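Local coordinates for protein sialidase B (Streptococcus pneumoniae TIGR4, PDB 4XJA) that catalyses the hydrolysis of alpha-2,3-, alpha-2,6- and alpha-2,8-glycosidic linkages of terminal sialic acid residues in oligosaccharides, glycoproteins and glycolipids, at residues Gly612-Ala617 with Leu629-Asp634; Leu304-Pro309 with Gly449-Pro454; Arg515-Thr520 with Val555-Tyr560. The protein carries 1 engineered substitution. One frame throughout, in Å; residues are numbered along the deposited sequence.

Contact 1: Gly612-Ala617 with Leu629-Asp634. With SFJ ((2R,3R,4R,5R,6R)-5-acetamido-2,3-difluoro-4-hydroxy-6-[(1R,2R)-1,2,3-trihydroxypropyl]tetrahydro-2H-pyran-2-carboxylic acid), chain F.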
loop_
_atom_site.group_PDB
_atom_site.type_symbol
_atom_site.label_atom_id
_atom_site.label_comp_id
_atom_site.label_asym_id
_atom_site.label_seq_id
_atom_site.Cartn_x
_atom_site.Cartn_y
_atom_site.Cartn_z
ATOM N N GLY A 612 8.252 9.187 4.326
ATOM C CA GLY A 612 6.941 8.593 4.520
ATOM C C GLY A 612 6.939 7.176 5.054
ATOM O O GLY A 612 7.808 6.367 4.711
ATOM N N TYR A 613 5.951 6.880 5.899
ATOM C CA TYR A 613 5.755 5.536 6.433
ATOM C C TYR A 613 4.312 5.448 6.887
ATOM O O TYR A 613 3.886 6.215 7.760
ATOM C CB TYR A 613 6.692 5.298 7.620
ATOM C CG TYR A 613 6.771 3.856 8.106
ATOM C CD1 TYR A 613 5.892 3.365 9.072
ATOM C CD2 TYR A 613 7.754 3.002 7.626
ATOM C CE1 TYR A 613 5.992 2.035 9.534
ATOM C CE2 TYR A 613 7.848 1.686 8.066
ATOM C CZ TYR A 613 6.977 1.210 9.015
ATOM O OH TYR A 613 7.112 -0.102 9.442
ATOM N N ALA A 614 3.538 4.543 6.291
ATOM C CA ALA A 614 2.124 4.451 6.652
ATOM C C ALA A 614 1.729 3.069 7.151
ATOM O O ALA A 614 2.203 2.628 8.203
ATOM C CB ALA A 614 1.226 4.913 5.502
ATOM N N TYR A 615 0.852 2.386 6.426
ATOM C CA TYR A 615 0.433 1.054 6.853
ATOM C C TYR A 615 1.619 0.106 6.742
ATOM O O TYR A 615 2.475 0.268 5.870
ATOM C CB TYR A 615 -0.713 0.537 5.994
ATOM C CG TYR A 615 -2.092 1.047 6.376
ATOM C CD1 TYR A 615 -2.328 2.401 6.617
ATOM C CD2 TYR A 615 -3.174 0.179 6.436
ATOM C CE1 TYR A 615 -3.620 2.867 6.939
ATOM C CE2 TYR A 615 -4.451 0.632 6.747
ATOM C CZ TYR A 615 -4.671 1.968 6.991
ATOM O OH TYR A 615 -5.954 2.386 7.294
ATOM N N SER A 616 1.670 -0.893 7.620
ATOM C CA SER A 616 2.829 -1.772 7.673
ATOM C C SER A 616 2.445 -3.165 8.127
ATOM O O SER A 616 1.385 -3.371 8.722
ATOM C CB SER A 616 3.870 -1.202 8.631
ATOM O OG SER A 616 3.358 -1.131 9.954
ATOM N N ALA A 617 3.335 -4.110 7.848
ATOM C CA ALA A 617 3.184 -5.498 8.241
ATOM C C ALA A 617 4.521 -5.937 8.796
ATOM O O ALA A 617 5.555 -5.656 8.208
ATOM C CB ALA A 617 2.846 -6.338 7.024
ATOM N N LEU A 629 7.025 -5.303 5.648
ATOM C CA LEU A 629 6.487 -4.862 4.352
ATOM C C LEU A 629 5.614 -3.640 4.640
ATOM O O LEU A 629 4.657 -3.726 5.407
ATOM C CB LEU A 629 5.657 -5.973 3.698
ATOM C CG LEU A 629 5.021 -5.739 2.317
ATOM C CD1 LEU A 629 6.064 -5.526 1.255
ATOM C CD2 LEU A 629 4.121 -6.915 1.938
ATOM N N PHE A 630 5.947 -2.495 4.048
ATOM C CA PHE A 630 5.312 -1.238 4.463
ATOM C C PHE A 630 5.099 -0.250 3.329
ATOM O O PHE A 630 5.821 -0.259 2.323
ATOM C CB PHE A 630 6.123 -0.565 5.589
ATOM C CG PHE A 630 7.511 -0.143 5.172
ATOM C CD1 PHE A 630 8.544 -1.064 5.117
ATOM C CD2 PHE A 630 7.777 1.175 4.816
ATOM C CE1 PHE A 630 9.825 -0.678 4.727
ATOM C CE2 PHE A 630 9.059 1.571 4.438
ATOM C CZ PHE A 630 10.079 0.644 4.387
ATOM N N GLU A 631 4.085 0.595 3.500
ATOM C CA GLU A 631 3.852 1.723 2.608
ATOM C C GLU A 631 4.886 2.807 2.878
ATOM O O GLU A 631 4.804 3.515 3.893
ATOM C CB GLU A 631 2.432 2.275 2.830
ATOM C CG GLU A 631 1.338 1.292 2.392
ATOM C CD GLU A 631 -0.064 1.716 2.789
ATOM O OE1 GLU A 631 -0.223 2.743 3.504
ATOM O OE2 GLU A 631 -1.016 1.006 2.391
ATOM N N LYS A 632 5.856 2.948 1.975
ATOM C CA LYS A 632 6.880 3.984 2.125
ATOM C C LYS A 632 6.452 5.315 1.492
ATOM O O LYS A 632 7.105 5.847 0.584
ATOM C CB LYS A 632 8.241 3.536 1.574
ATOM C CG LYS A 632 9.425 4.312 2.197
ATOM C CD LYS A 632 10.737 4.105 1.427
ATOM C CE LYS A 632 11.824 5.011 1.953
ATOM N NZ LYS A 632 12.164 4.672 3.377
ATOM N N TYR A 633 5.357 5.863 2.006
ATOM C CA TYR A 633 4.877 7.175 1.575
ATOM C C TYR A 633 3.754 7.600 2.496
ATOM O O TYR A 633 3.282 6.809 3.300
ATOM C CB TYR A 633 4.400 7.132 0.115
ATOM C CG TYR A 633 3.017 6.562 -0.114
ATOM C CD1 TYR A 633 2.729 5.232 0.155
ATOM C CD2 TYR A 633 2.000 7.360 -0.628
ATOM C CE1 TYR A 633 1.446 4.720 -0.057
ATOM C CE2 TYR A 633 0.738 6.862 -0.855
ATOM C CZ TYR A 633 0.467 5.543 -0.576
ATOM O OH TYR A 633 -0.794 5.063 -0.818
ATOM N N ASP A 634 3.331 8.848 2.396
ATOM C CA ASP A 634 2.215 9.276 3.226
ATOM C C ASP A 634 0.916 8.924 2.503
ATOM O O ASP A 634 0.490 9.634 1.581
ATOM C CB ASP A 634 2.296 10.771 3.515
ATOM C CG ASP A 634 1.309 11.213 4.585
ATOM O OD1 ASP A 634 0.160 10.726 4.585
ATOM O OD2 ASP A 634 1.680 12.050 5.434
HETATM C C11 SFJ F . -12.697 -0.283 4.446
HETATM C C9 SFJ F . -11.908 5.626 6.473
HETATM C C10 SFJ F . -11.825 0.946 4.184
HETATM C C1 SFJ F . -6.561 4.874 5.682
HETATM C C7 SFJ F . -10.754 4.245 4.897
HETATM C C4 SFJ F . -8.155 1.490 4.367
HETATM C C3 SFJ F . -7.171 2.717 4.204
HETATM C C5 SFJ F . -9.614 1.999 4.434
HETATM C C6 SFJ F . -9.804 3.106 5.463
HETATM C C2 SFJ F . -7.721 4.044 5.049
HETATM N N5 SFJ F . -10.566 0.925 4.672
HETATM O O10 SFJ F . -12.265 1.855 3.525
HETATM O O9 SFJ F . -13.036 5.454 5.674
HETATM O O1A SFJ F . -6.758 5.396 6.786
HETATM O O8 SFJ F . -9.640 5.952 6.345
HETATM O O7 SFJ F . -10.758 4.483 3.483
HETATM O O4 SFJ F . -8.003 0.516 3.430
HETATM O O6 SFJ F . -8.614 3.596 5.990
HETATM F FAI SFJ F . -7.081 2.915 3.163
HETATM F FAJ SFJ F . -8.244 4.970 4.386
HETATM O O1B SFJ F . -5.585 4.987 4.939
HETATM C C8 SFJ F . -10.755 5.654 5.572
HETATM O O HOH W 1 10.289 5.508 5.326
#

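Contact 2: Leu304-Pro309 with Gly449-Pro454. With SFJ ((2R,3R,4R,5R,6R)-5-acetamido-2,3-difluoro-4-hydroxy-6-[(1R,2R)-1,2,3-trihydroxypropyl]tetrahydro-2H-pyran-2-carboxylic acid), chain F.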
loop_
_atom_site.group_PDB
_atom_site.type_symbol
_atom_site.label_atom_id
_atom_site.label_comp_id
_atom_site.label_asym_id
_atom_site.label_seq_id
_atom_site.Cartn_x
_atom_site.Cartn_y
_atom_site.Cartn_z
ATOM N N LEU A 304 -9.322 -13.381 5.283
ATOM C CA LEU A 304 -10.551 -12.602 5.235
ATOM C C LEU A 304 -10.257 -11.247 4.584
ATOM O O LEU A 304 -9.116 -10.786 4.593
ATOM C CB LEU A 304 -11.097 -12.372 6.653
ATOM C CG LEU A 304 -11.964 -13.440 7.326
ATOM C CD1 LEU A 304 -11.250 -14.761 7.419
ATOM C CD2 LEU A 304 -12.340 -12.980 8.723
ATOM N N ALA A 305 -11.285 -10.611 4.028
ATOM C CA ALA A 305 -11.185 -9.235 3.526
ATOM C C ALA A 305 -12.587 -8.653 3.465
ATOM O O ALA A 305 -13.566 -9.413 3.478
ATOM C CB ALA A 305 -10.519 -9.202 2.151
ATOM N N ASP A 306 -12.699 -7.325 3.416
ATOM C CA ASP A 306 -14.005 -6.703 3.199
ATOM C C ASP A 306 -14.407 -6.887 1.743
ATOM O O ASP A 306 -13.550 -6.946 0.861
ATOM C CB ASP A 306 -13.979 -5.195 3.478
ATOM C CG ASP A 306 -13.493 -4.834 4.882
ATOM O OD1 ASP A 306 -13.647 -5.622 5.846
ATOM O OD2 ASP A 306 -12.979 -3.703 5.023
ATOM N N VAL A 307 -15.710 -6.964 1.487
ATOM C CA VAL A 307 -16.213 -7.053 0.115
ATOM C C VAL A 307 -17.167 -5.910 -0.123
ATOM O O VAL A 307 -18.082 -5.689 0.676
ATOM C CB VAL A 307 -17.028 -8.329 -0.125
ATOM C CG1 VAL A 307 -17.148 -8.584 -1.624
ATOM C CG2 VAL A 307 -16.396 -9.499 0.567
ATOM N N MET A 308 -16.964 -5.192 -1.224
ATOM C CA MET A 308 -17.812 -4.066 -1.581
ATOM C C MET A 308 -18.478 -4.361 -2.916
ATOM O O MET A 308 -17.797 -4.707 -3.884
ATOM C CB MET A 308 -16.975 -2.798 -1.726
ATOM C CG MET A 308 -16.199 -2.418 -0.487
ATOM S SD MET A 308 -17.279 -1.769 0.781
ATOM C CE MET A 308 -16.034 -1.419 2.025
ATOM N N PRO A 309 -19.811 -4.235 -2.972
ATOM C CA PRO A 309 -20.541 -4.413 -4.232
ATOM C C PRO A 309 -20.240 -3.251 -5.153
ATOM O O PRO A 309 -19.616 -2.270 -4.725
ATOM C CB PRO A 309 -22.017 -4.367 -3.811
ATOM C CG PRO A 309 -22.011 -4.643 -2.331
ATOM C CD PRO A 309 -20.719 -4.049 -1.828
ATOM N N GLY A 449 -21.895 -4.319 7.906
ATOM C CA GLY A 449 -20.829 -5.184 8.369
ATOM C C GLY A 449 -19.803 -4.404 9.159
ATOM O O GLY A 449 -19.671 -3.184 9.003
ATOM N N THR A 450 -19.080 -5.105 10.022
ATOM C CA THR A 450 -17.927 -4.502 10.664
ATOM C C THR A 450 -16.799 -4.437 9.650
ATOM O O THR A 450 -16.877 -5.027 8.566
ATOM C CB THR A 450 -17.491 -5.274 11.934
ATOM O OG1 THR A 450 -17.101 -6.608 11.591
ATOM C CG2 THR A 450 -18.630 -5.326 12.930
ATOM N N TYR A 451 -15.757 -3.701 9.994
ATOM C CA TYR A 451 -14.633 -3.548 9.094
ATOM C C TYR A 451 -13.462 -4.378 9.584
ATOM O O TYR A 451 -13.050 -4.253 10.735
ATOM C CB TYR A 451 -14.259 -2.069 8.995
ATOM C CG TYR A 451 -15.288 -1.288 8.216
ATOM C CD1 TYR A 451 -15.349 -1.391 6.831
ATOM C CD2 TYR A 451 -16.210 -0.469 8.860
ATOM C CE1 TYR A 451 -16.285 -0.689 6.102
ATOM C CE2 TYR A 451 -17.161 0.242 8.134
ATOM C CZ TYR A 451 -17.188 0.125 6.756
ATOM O OH TYR A 451 -18.114 0.816 5.999
ATOM N N LEU A 452 -12.948 -5.244 8.713
ATOM C CA LEU A 452 -11.827 -6.097 9.073
ATOM C C LEU A 452 -10.582 -5.267 9.338
ATOM O O LEU A 452 -10.273 -4.319 8.603
ATOM C CB LEU A 452 -11.537 -7.100 7.953
ATOM C CG LEU A 452 -10.521 -8.184 8.311
ATOM C CD1 LEU A 452 -11.113 -9.189 9.294
ATOM C CD2 LEU A 452 -10.045 -8.875 7.041
ATOM N N CYS A 453 -9.861 -5.627 10.393
ATOM C CA CYS A 453 -8.589 -4.979 10.699
ATOM C C CYS A 453 -7.521 -5.655 9.877
ATOM O O CYS A 453 -7.304 -6.851 10.013
ATOM C CB CYS A 453 -8.243 -5.131 12.176
ATOM S SG CYS A 453 -9.461 -4.410 13.286
ATOM N N PRO A 454 -6.855 -4.892 9.005
ATOM C CA PRO A 454 -5.871 -5.536 8.138
ATOM C C PRO A 454 -4.646 -6.016 8.908
ATOM O O PRO A 454 -4.264 -5.430 9.930
ATOM C CB PRO A 454 -5.475 -4.427 7.159
ATOM C CG PRO A 454 -5.911 -3.126 7.810
ATOM C CD PRO A 454 -7.117 -3.491 8.630
HETATM C C11 SFJ F . -12.697 -0.283 4.446
HETATM C C9 SFJ F . -11.908 5.626 6.473
HETATM C C10 SFJ F . -11.825 0.946 4.184
HETATM C C1 SFJ F . -6.561 4.874 5.682
HETATM C C7 SFJ F . -10.754 4.245 4.897
HETATM C C4 SFJ F . -8.155 1.490 4.367
HETATM C C3 SFJ F . -7.171 2.717 4.204
HETATM C C5 SFJ F . -9.614 1.999 4.434
HETATM C C6 SFJ F . -9.804 3.106 5.463
HETATM C C2 SFJ F . -7.721 4.044 5.049
HETATM N N5 SFJ F . -10.566 0.925 4.672
HETATM O O10 SFJ F . -12.265 1.855 3.525
HETATM O O9 SFJ F . -13.036 5.454 5.674
HETATM O O1A SFJ F . -6.758 5.396 6.786
HETATM O O8 SFJ F . -9.640 5.952 6.345
HETATM O O7 SFJ F . -10.758 4.483 3.483
HETATM O O4 SFJ F . -8.003 0.516 3.430
HETATM O O6 SFJ F . -8.614 3.596 5.990
HETATM F FAI SFJ F . -7.081 2.915 3.163
HETATM F FAJ SFJ F . -8.244 4.970 4.386
HETATM O O1B SFJ F . -5.585 4.987 4.939
HETATM C C8 SFJ F . -10.755 5.654 5.572
#

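Contact 3: Arg515-Thr520 with Val555-Tyr560. With SFJ ((2R,3R,4R,5R,6R)-5-acetamido-2,3-difluoro-4-hydroxy-6-[(1R,2R)-1,2,3-trihydroxypropyl]tetrahydro-2H-pyran-2-carboxylic acid), chain F.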
loop_
_atom_site.group_PDB
_atom_site.type_symbol
_atom_site.label_atom_id
_atom_site.label_comp_id
_atom_site.label_asym_id
_atom_site.label_seq_id
_atom_site.Cartn_x
_atom_site.Cartn_y
_atom_site.Cartn_z
ATOM N N ARG A 515 -3.191 -9.153 24.117
ATOM C CA ARG A 515 -3.221 -7.696 24.123
ATOM C C ARG A 515 -3.457 -7.212 22.711
ATOM O O ARG A 515 -2.821 -7.669 21.760
ATOM C CB ARG A 515 -1.948 -7.067 24.691
ATOM C CG ARG A 515 -2.003 -5.510 24.633
ATOM C CD ARG A 515 -1.225 -4.893 25.756
ATOM N NE ARG A 515 -1.679 -5.435 27.035
ATOM C CZ ARG A 515 -0.933 -5.463 28.130
ATOM N NH1 ARG A 515 0.296 -4.965 28.100
ATOM N NH2 ARG A 515 -1.412 -5.994 29.246
ATOM N N THR A 516 -4.404 -6.298 22.581
ATOM C CA THR A 516 -4.736 -5.738 21.291
ATOM C C THR A 516 -4.265 -4.301 21.258
ATOM O O THR A 516 -4.613 -3.515 22.143
ATOM C CB THR A 516 -6.243 -5.773 21.068
ATOM O OG1 THR A 516 -6.700 -7.132 21.185
ATOM C CG2 THR A 516 -6.588 -5.244 19.673
ATOM N N PHE A 517 -3.485 -3.960 20.236
ATOM C CA PHE A 517 -3.045 -2.583 20.015
ATOM C C PHE A 517 -3.852 -1.964 18.865
ATOM O O PHE A 517 -3.985 -2.570 17.798
ATOM C CB PHE A 517 -1.541 -2.566 19.682
ATOM C CG PHE A 517 -0.673 -3.113 20.779
ATOM C CD1 PHE A 517 -0.317 -2.316 21.860
ATOM C CD2 PHE A 517 -0.224 -4.426 20.740
ATOM C CE1 PHE A 517 0.485 -2.814 22.882
ATOM C CE2 PHE A 517 0.574 -4.936 21.761
ATOM C CZ PHE A 517 0.928 -4.125 22.837
ATOM N N PHE A 518 -4.402 -0.770 19.065
ATOM C CA PHE A 518 -5.252 -0.197 18.031
ATOM C C PHE A 518 -5.152 1.301 17.789
ATOM O O PHE A 518 -4.767 2.082 18.673
ATOM C CB PHE A 518 -6.725 -0.646 18.169
ATOM C CG PHE A 518 -7.400 -0.219 19.444
ATOM C CD1 PHE A 518 -7.144 -0.876 20.641
ATOM C CD2 PHE A 518 -8.336 0.813 19.436
ATOM C CE1 PHE A 518 -7.798 -0.500 21.813
ATOM C CE2 PHE A 518 -8.976 1.200 20.597
ATOM C CZ PHE A 518 -8.709 0.544 21.786
ATOM N N ARG A 519 -5.491 1.665 16.552
ATOM C CA ARG A 519 -5.560 3.048 16.085
ATOM C C ARG A 519 -6.765 3.748 16.694
ATOM O O ARG A 519 -7.832 3.146 16.855
ATOM C CB ARG A 519 -5.692 3.040 14.555
ATOM C CG ARG A 519 -5.886 4.388 13.862
ATOM C CD ARG A 519 -6.073 4.138 12.371
ATOM N NE ARG A 519 -6.531 5.311 11.629
ATOM C CZ ARG A 519 -6.634 5.348 10.308
ATOM N NH1 ARG A 519 -6.300 4.282 9.587
ATOM N NH2 ARG A 519 -7.063 6.452 9.712
ATOM N N THR A 520 -6.598 5.020 17.038
ATOM C CA THR A 520 -7.686 5.805 17.618
ATOM C C THR A 520 -7.790 7.164 16.934
ATOM O O THR A 520 -7.197 7.402 15.880
ATOM C CB THR A 520 -7.457 6.077 19.117
ATOM O OG1 THR A 520 -6.438 7.077 19.261
ATOM C CG2 THR A 520 -7.029 4.799 19.863
ATOM N N VAL A 555 -1.404 0.128 13.075
ATOM C CA VAL A 555 -0.219 -0.295 13.827
ATOM C C VAL A 555 -0.112 -1.825 13.749
ATOM O O VAL A 555 -1.091 -2.535 13.973
ATOM C CB VAL A 555 -0.275 0.216 15.310
ATOM C CG1 VAL A 555 -1.640 -0.042 15.929
ATOM C CG2 VAL A 555 0.819 -0.408 16.172
ATOM N N SER A 556 1.054 -2.338 13.379
ATOM C CA SER A 556 1.220 -3.786 13.348
ATOM C C SER A 556 2.006 -4.209 14.582
ATOM O O SER A 556 2.763 -3.410 15.143
ATOM C CB SER A 556 1.849 -4.278 12.037
ATOM O OG SER A 556 3.042 -3.595 11.723
ATOM N N ALA A 557 1.789 -5.441 15.035
ATOM C CA ALA A 557 2.322 -5.876 16.329
ATOM C C ALA A 557 2.586 -7.381 16.353
ATOM O O ALA A 557 1.752 -8.160 15.915
ATOM C CB ALA A 557 1.344 -5.505 17.438
ATOM N N ILE A 558 3.732 -7.791 16.892
ATOM C CA ILE A 558 4.008 -9.211 17.055
ATOM C C ILE A 558 4.605 -9.474 18.420
ATOM O O ILE A 558 5.152 -8.568 19.056
ATOM C CB ILE A 558 4.989 -9.740 15.992
ATOM C CG1 ILE A 558 6.293 -8.950 16.051
ATOM C CG2 ILE A 558 4.359 -9.693 14.598
ATOM C CD1 ILE A 558 7.416 -9.529 15.191
ATOM N N LYS A 559 4.484 -10.719 18.864
ATOM C CA LYS A 559 5.201 -11.189 20.033
ATOM C C LYS A 559 6.440 -11.924 19.525
ATOM O O LYS A 559 6.328 -12.903 18.785
ATOM C CB LYS A 559 4.304 -12.145 20.830
ATOM C CG LYS A 559 4.987 -12.843 21.993
ATOM C CD LYS A 559 5.186 -11.899 23.153
ATOM C CE LYS A 559 5.929 -12.604 24.281
ATOM N NZ LYS A 559 5.311 -13.911 24.600
ATOM N N TYR A 560 7.618 -11.441 19.900
ATOM C CA TYR A 560 8.873 -12.047 19.447
ATOM C C TYR A 560 9.107 -13.388 20.161
ATOM O O TYR A 560 8.847 -13.505 21.358
ATOM C CB TYR A 560 10.024 -11.074 19.696
ATOM C CG TYR A 560 11.296 -11.416 18.951
ATOM C CD1 TYR A 560 11.312 -11.518 17.567
ATOM C CD2 TYR A 560 12.476 -11.630 19.635
ATOM C CE1 TYR A 560 12.490 -11.844 16.879
ATOM C CE2 TYR A 560 13.649 -11.951 18.967
ATOM C CZ TYR A 560 13.654 -12.060 17.591
ATOM O OH TYR A 560 14.838 -12.376 16.934
HETATM C C11 SFJ F . -12.697 -0.283 4.446
HETATM C C9 SFJ F . -11.908 5.626 6.473
HETATM C C10 SFJ F . -11.825 0.946 4.184
HETATM C C1 SFJ F . -6.561 4.874 5.682
HETATM C C7 SFJ F . -10.754 4.245 4.897
HETATM C C4 SFJ F . -8.155 1.490 4.367
HETATM C C3 SFJ F . -7.171 2.717 4.204
HETATM C C5 SFJ F . -9.614 1.999 4.434
HETATM C C6 SFJ F . -9.804 3.106 5.463
HETATM C C2 SFJ F . -7.721 4.044 5.049
HETATM N N5 SFJ F . -10.566 0.925 4.672
HETATM O O10 SFJ F . -12.265 1.855 3.525
HETATM O O9 SFJ F . -13.036 5.454 5.674
HETATM O O1A SFJ F . -6.758 5.396 6.786
HETATM O O8 SFJ F . -9.640 5.952 6.345
HETATM O O7 SFJ F . -10.758 4.483 3.483
HETATM O O4 SFJ F . -8.003 0.516 3.430
HETATM O O6 SFJ F . -8.614 3.596 5.990
HETATM F FAI SFJ F . -7.081 2.915 3.163
HETATM F FAJ SFJ F . -8.244 4.970 4.386
HETATM O O1B SFJ F . -5.585 4.987 4.939
HETATM C C8 SFJ F . -10.755 5.654 5.572
#

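Contact 1: Gly612-Ala617 with Leu629-Asp634
The carbonyl oxygen of Glu-631 is gripped by three groups. Ala-614 N donates to Glu-631 O at 2.9 Å in the carbonyl plane, the CA-H of Tyr-613 leans on it, and Tyr-633 N reaches back in a weak bond that closes an inverse gamma turn centred on Lys-632. In return, Glu-631 N gives a nearly straight bond of 2.9 Å to Tyr-615 O. The extended Glu-631 side chain runs alongside Tyr-615 and points the same way, its carboxylate 26° from the phenol plane. Tyr-615 N meets Glu-631 OE1 at 3.1 Å from above the carboxylate plane, while OE2 takes a salt bridge from Arg-207 and a bond from Ile-208 N, so both oxygens of this buried group are held. The framework is the antiparallel hairpin of strands 616-620 and 626-631, part of a blade of the six-bladed sialidase beta-propeller; Ala-617 and Leu-629 form its hydrogen-bonded pair, Ser-616 and Phe-630 the non-hydrogen-bonded one. Phe-630 CG stands between backbone N and carbonyl carbon (chi1 64°), which brings the ring to Tyr-613, whose CE2 lies over one face, 3.3 Å from Phe-630 CD2. The two planes are 27° apart but slid, and the rings barely overlap. Ser-573 holds the Tyr-613 hydroxyl. A water bridges Gly-612 O and Lys-632 NZ, which also pairs with Asp-607. Tyr-615, probably the nucleophile as in related sialidases, is hydrogen-bonded to Glu-503, and its OH stands 3.0 Å from C1 of the difluorinated sialic acid analogue SFJ.

Contact 2: Leu304-Pro309 with Gly449-Pro454
With CG turned beside its backbone N (chi1 -56°), Asp-306 holds its carboxylate out to the backbone of Leu-452, whose own side chain, CG opposite its N (chi1 -171°), crosses that of Leu-304 at about a right angle. Leu-452 N donates to the syn lone pair of Asp-306 OD1, 3.0 Å away, an almost straight bond and the one hydrogen bond between the two segments. The other oxygen, OD2, lies in the plane of the Tyr-451 ring at its edge, 3.8 Å from Tyr-451 CD1, with carboxylate and ring planes 74° apart. Met-308 bends at chi2 and brings its methyl to the same edge, CE resting 4.1 Å from Tyr-451 CE1. At the other end of the contact the Leu-452 CD2 methyl presses on the Leu-304 backbone, 3.2 Å from Leu-304 O, and also meets Leu-304 CB. The segments belong to neighbouring blades of the propeller: strand 301-308 is the second of its blade and strand 451-459 the innermost of the next, with 286-294 pairing with both. The contact joins the two blades beside the active-site pocket. There the acetamido methyl of SFJ, C11, settles 3.5 Å from Asp-306 OD2 and 3.7 Å from Tyr-451 CD1. Asp-289, which bonds SFJ directly, packs against Asp-306, and Asn-314 and Asn-419 against Tyr-451. The approach of OD2 to the C-H rim of Tyr-451 is long and at most weakly favourable, whereas the buried OD1 is satisfied by the Leu-452 N-H, which would probably favour the charged form of Asp-306.

Contact 3: Arg515-Thr520 with Val555-Tyr560
Phe-517 makes the first touch along strand 513-518. With its CG beside the backbone N (chi1 -61°), the ring leans toward strand 556-559 until Phe-517 CD2 lies 3.8 Å from Ala-557 CB, while CG of Arg-515 lies over one face, toward the rim. Val-570, Leu-572 and Ile-543 also pack on this ring. The carbonyl of Phe-517 is met by the other part of the contact: Val-555 CG1, placed between backbone N and carbonyl carbon, stops 3.9 Å from Phe-517 O. Val-555 CG1 also lies 4.2 Å from Phe-518 CA, although the CB of Phe-518 points away. Here, too, the second strand of one propeller blade meets the innermost strand of the next, this time by van der Waals contact, with apolar side chains against one another and against the backbone. From this footing Arg-519 extends fully into the active site, where NH1 and NH2 converge on one carboxylate oxygen, O1A, of SFJ, at 3.0 and 3.1 Å, O1A lying at the guanidinium edge near its plane. Arg-207 and Arg-581 also bond the ligand, giving the arginine triad of sialidases. A contact without hydrogen bonds between its two segments therefore adjoins a strongly polar end: besides the two N-H groups on O1A, NE donates to Tyr-551 O and NH1 forms a salt bridge with Glu-503, which together probably fix the rotation of the guanidinium.

Following the chain, contact 2 comes first: Leu-304-Pro-309 with Gly-449-Pro-454 closes a loop of 139 residues that includes the antiparallel sheet of strands between 324 and 414. Contact 3 then closes a loop of 34 residues, and contact 1 a short hairpin of 11. They stand in series, none nesting or crossing. Contacts 2 and 3 tie neighbouring blades together, whereas contact 1 lies within a single blade. Contact 1 touches both others: Ser-616 OG is 3.0 Å from Ser-556 OG, a probable hydrogen bond, and Tyr-615 CE2 packs 4.2 Å from Pro-454 CG. Contacts 2 and 3 do not touch, yet all three reach the same bound SFJ.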